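Local coordinates for protein serine protease inhibitor (Thermoanaerobacter tengcongensis, PDB 2PEF) that is a thermophilic serpin, held here in its latent state, and probably inhibits serine proteases, at residues Leu40-Gly48 with Phe108-Ala118. Residues are numbered along the deposited sequence; the frame is centred on the assembly and turned at random.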
loop_
_atom_site.group_PDB
_atom_site.type_symbol
_atom_site.label_atom_id
_atom_site.label_comp_id
_atom_site.label_asym_id
_atom_site.label_seq_id
_atom_site.Cartn_x
_atom_site.Cartn_y
_atom_site.Cartn_z
ATOM N N LEU A 40 -7.587 -0.898 3.771
ATOM C CA LEU A 40 -8.851 -0.181 3.603
ATOM C C LEU A 40 -9.840 -0.883 2.675
ATOM O O LEU A 40 -11.030 -0.957 2.983
ATOM C CB LEU A 40 -8.606 1.264 3.172
ATOM C CG LEU A 40 -7.950 2.122 4.259
ATOM C CD1 LEU A 40 -7.441 3.428 3.673
ATOM C CD2 LEU A 40 -8.894 2.385 5.421
ATOM N N ALA A 41 -9.350 -1.406 1.553
ATOM C CA ALA A 41 -10.199 -2.127 0.611
ATOM C C ALA A 41 -10.747 -3.391 1.263
ATOM O O ALA A 41 -11.926 -3.714 1.120
ATOM C CB ALA A 41 -9.420 -2.476 -0.644
ATOM N N LEU A 42 -9.880 -4.091 1.993
ATOM C CA LEU A 42 -10.251 -5.349 2.625
ATOM C C LEU A 42 -11.143 -5.143 3.846
ATOM O O LEU A 42 -12.016 -5.966 4.120
ATOM C CB LEU A 42 -9.001 -6.152 2.994
ATOM C CG LEU A 42 -8.176 -6.696 1.820
ATOM C CD1 LEU A 42 -6.790 -7.119 2.292
ATOM C CD2 LEU A 42 -8.882 -7.856 1.114
ATOM N N ALA A 43 -10.918 -4.055 4.580
ATOM C CA ALA A 43 -11.764 -3.745 5.733
ATOM C C ALA A 43 -13.188 -3.409 5.289
ATOM O O ALA A 43 -14.164 -3.857 5.915
ATOM C CB ALA A 43 -11.162 -2.619 6.550
ATOM N N MET A 44 -13.310 -2.640 4.205
ATOM C CA MET A 44 -14.618 -2.370 3.596
ATOM C C MET A 44 -15.305 -3.681 3.238
ATOM O O MET A 44 -16.470 -3.895 3.576
ATOM C CB MET A 44 -14.486 -1.511 2.333
ATOM C CG MET A 44 -14.281 -0.024 2.585
ATOM S SD MET A 44 -14.636 0.976 1.129
ATOM C CE MET A 44 -13.317 0.505 0.014
ATOM N N THR A 45 -14.559 -4.558 2.568
ATOM C CA THR A 45 -15.067 -5.841 2.110
ATOM C C THR A 45 -15.537 -6.707 3.281
ATOM O O THR A 45 -16.562 -7.379 3.183
ATOM C CB THR A 45 -14.003 -6.601 1.276
ATOM O OG1 THR A 45 -13.517 -5.753 0.227
ATOM C CG2 THR A 45 -14.584 -7.865 0.658
ATOM N N ALA A 46 -14.797 -6.664 4.389
ATOM C CA ALA A 46 -15.099 -7.478 5.568
ATOM C C ALA A 46 -16.446 -7.137 6.206
ATOM O O ALA A 46 -17.062 -7.987 6.856
ATOM C CB ALA A 46 -13.974 -7.371 6.597
ATOM N N ASN A 47 -16.899 -5.900 6.011
ATOM C CA ASN A 47 -18.192 -5.452 6.533
ATOM C C ASN A 47 -19.386 -6.075 5.823
ATOM O O ASN A 47 -20.530 -5.913 6.258
ATOM C CB ASN A 47 -18.281 -3.926 6.501
ATOM C CG ASN A 47 -17.634 -3.291 7.711
ATOM O OD1 ASN A 47 -18.229 -3.243 8.790
ATOM N ND2 ASN A 47 -16.409 -2.812 7.547
ATOM N N GLY A 48 -19.113 -6.784 4.733
ATOM C CA GLY A 48 -20.142 -7.531 4.019
ATOM C C GLY A 48 -20.103 -9.009 4.346
ATOM O O GLY A 48 -20.972 -9.765 3.917
ATOM N N PHE A 108 -24.795 -2.074 5.335
ATOM C CA PHE A 108 -23.467 -2.105 4.719
ATOM C C PHE A 108 -23.098 -0.766 4.087
ATOM O O PHE A 108 -22.006 -0.245 4.321
ATOM C CB PHE A 108 -23.379 -3.220 3.671
ATOM C CG PHE A 108 -22.120 -3.180 2.850
ATOM C CD1 PHE A 108 -20.909 -3.626 3.381
ATOM C CD2 PHE A 108 -22.140 -2.695 1.543
ATOM C CE1 PHE A 108 -19.742 -3.586 2.626
ATOM C CE2 PHE A 108 -20.973 -2.650 0.780
ATOM C CZ PHE A 108 -19.773 -3.094 1.322
ATOM N N LEU A 109 -24.013 -0.223 3.288
ATOM C CA LEU A 109 -23.794 1.057 2.623
ATOM C C LEU A 109 -23.601 2.188 3.625
ATOM O O LEU A 109 -22.820 3.110 3.379
ATOM C CB LEU A 109 -24.931 1.382 1.648
ATOM C CG LEU A 109 -25.080 0.504 0.399
ATOM C CD1 LEU A 109 -26.270 0.974 -0.432
ATOM C CD2 LEU A 109 -23.813 0.490 -0.444
ATOM N N GLN A 110 -24.301 2.109 4.756
ATOM C CA GLN A 110 -24.192 3.130 5.795
ATOM C C GLN A 110 -22.823 3.089 6.470
ATOM O O GLN A 110 -22.182 4.124 6.646
ATOM C CB GLN A 110 -25.311 2.990 6.830
ATOM C CG GLN A 110 -25.491 4.217 7.728
ATOM C CD GLN A 110 -25.841 5.482 6.954
ATOM O OE1 GLN A 110 -25.165 6.504 7.080
ATOM N NE2 GLN A 110 -26.900 5.417 6.150
ATOM N N ILE A 111 -22.378 1.888 6.834
ATOM C CA ILE A 111 -21.061 1.698 7.444
ATOM C C ILE A 111 -19.957 2.214 6.519
ATOM O O ILE A 111 -19.060 2.946 6.946
ATOM C CB ILE A 111 -20.816 0.211 7.807
ATOM C CG1 ILE A 111 -21.787 -0.234 8.905
ATOM C CG2 ILE A 111 -19.363 -0.014 8.255
ATOM C CD1 ILE A 111 -21.975 -1.735 9.000
ATOM N N ILE A 112 -20.056 1.848 5.247
ATOM C CA ILE A 112 -19.074 2.220 4.233
ATOM C C ILE A 112 -19.080 3.730 3.951
ATOM O O ILE A 112 -18.019 4.347 3.834
ATOM C CB ILE A 112 -19.251 1.331 2.964
ATOM C CG1 ILE A 112 -18.212 0.202 2.949
ATOM C CG2 ILE A 112 -19.162 2.126 1.684
ATOM C CD1 ILE A 112 -18.279 -0.743 4.137
ATOM N N ALA A 113 -20.269 4.322 3.871
ATOM C CA ALA A 113 -20.391 5.773 3.711
ATOM C C ALA A 113 -19.887 6.521 4.946
ATOM O O ALA A 113 -19.209 7.545 4.825
ATOM C CB ALA A 113 -21.833 6.161 3.408
ATOM N N ASP A 114 -20.214 6.000 6.126
ATOM C CA ASP A 114 -19.894 6.676 7.386
ATOM C C ASP A 114 -18.433 6.573 7.810
ATOM O O ASP A 114 -17.812 7.585 8.127
ATOM C CB ASP A 114 -20.803 6.189 8.520
ATOM C CG ASP A 114 -22.204 6.777 8.448
ATOM O OD1 ASP A 114 -22.412 7.777 7.727
ATOM O OD2 ASP A 114 -23.104 6.238 9.126
ATOM N N TYR A 115 -17.900 5.353 7.830
ATOM C CA TYR A 115 -16.540 5.104 8.311
ATOM C C TYR A 115 -15.469 5.239 7.232
ATOM O O TYR A 115 -14.315 5.537 7.537
ATOM C CB TYR A 115 -16.449 3.716 8.949
ATOM C CG TYR A 115 -17.124 3.621 10.299
ATOM C CD1 TYR A 115 -18.475 3.294 10.404
ATOM C CD2 TYR A 115 -16.410 3.865 11.470
ATOM C CE1 TYR A 115 -19.096 3.207 11.649
ATOM C CE2 TYR A 115 -17.017 3.778 12.716
ATOM C CZ TYR A 115 -18.360 3.453 12.800
ATOM O OH TYR A 115 -18.968 3.370 14.030
ATOM N N TYR A 116 -15.852 5.011 5.978
ATOM C CA TYR A 116 -14.881 4.974 4.882
ATOM C C TYR A 116 -15.104 6.058 3.833
ATOM O O TYR A 116 -14.350 6.142 2.861
ATOM C CB TYR A 116 -14.869 3.585 4.233
ATOM C CG TYR A 116 -14.402 2.514 5.189
ATOM C CD1 TYR A 116 -15.308 1.850 6.012
ATOM C CD2 TYR A 116 -13.047 2.193 5.301
ATOM C CE1 TYR A 116 -14.889 0.874 6.912
ATOM C CE2 TYR A 116 -12.613 1.215 6.204
ATOM C CZ TYR A 116 -13.541 0.563 7.006
ATOM O OH TYR A 116 -13.131 -0.402 7.905
ATOM N N LYS A 117 -16.128 6.882 4.044
ATOM C CA LYS A 117 -16.470 7.981 3.134
ATOM C C LYS A 117 -16.508 7.518 1.679
ATOM O O LYS A 117 -16.061 8.233 0.776
ATOM C CB LYS A 117 -15.475 9.139 3.288
ATOM C CG LYS A 117 -15.421 9.748 4.674
ATOM C CD LYS A 117 -14.485 10.942 4.699
ATOM C CE LYS A 117 -14.446 11.578 6.075
ATOM N N ALA A 118 -17.048 6.323 1.452
ATOM C CA ALA A 118 -17.003 5.722 0.128
ATOM C C ALA A 118 -18.036 6.299 -0.830
ATOM O O ALA A 118 -19.209 6.463 -0.485
ATOM C CB ALA A 118 -17.134 4.214 0.213
#
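Asn47, set against Ile111, Ile112 and Tyr116, turns its amide back on the preceding turn, where Asn47 ND2 donates to Ala43 O at 3.0 Å; the bond is bent, 134° at the hydrogen, and arrives above the carbonyl plane. Asn71 of helix 67-80 completes the arrangement, its ND2 donating to Asn47 OD1 while its OD1 is hydrogen-bonded to Tyr116 OH, so one outside amide ties together the polar ends of Asn47 and Tyr116. Tyr116 reaches across and lays a face against Met44, whose CG stands 3.9 Å from the ring centroid in a CH-pi contact, displaced toward CG and CD2 of the ring. Met44 SD lies obliquely beside the ring, a Met-aromatic contact, and 4.2 Å from Ala118 CB. Leu40 CD2 meets the ring edge in plane, 4.0 Å from Tyr116 CE2. One turn further back, Ile112 crosses Met44 at about a right angle and lodges Ile112 CD1 4.0 Å from Asn47 CB. Phe108 directs its ring edge at a backbone carbonyl, Phe108 CE1 lying 3.4 Å from Met44 O, a reach set by a chi1 of 171°, which swings the ring away from the backbone N. The helical segments 40-46 and 108-116, roughly antiparallel (149°) with axes 10.4 Å apart at closest approach, thus join within the serpin fold through apolar packing, while Asn71 satisfies buried polar groups of Asn47 and Tyr116.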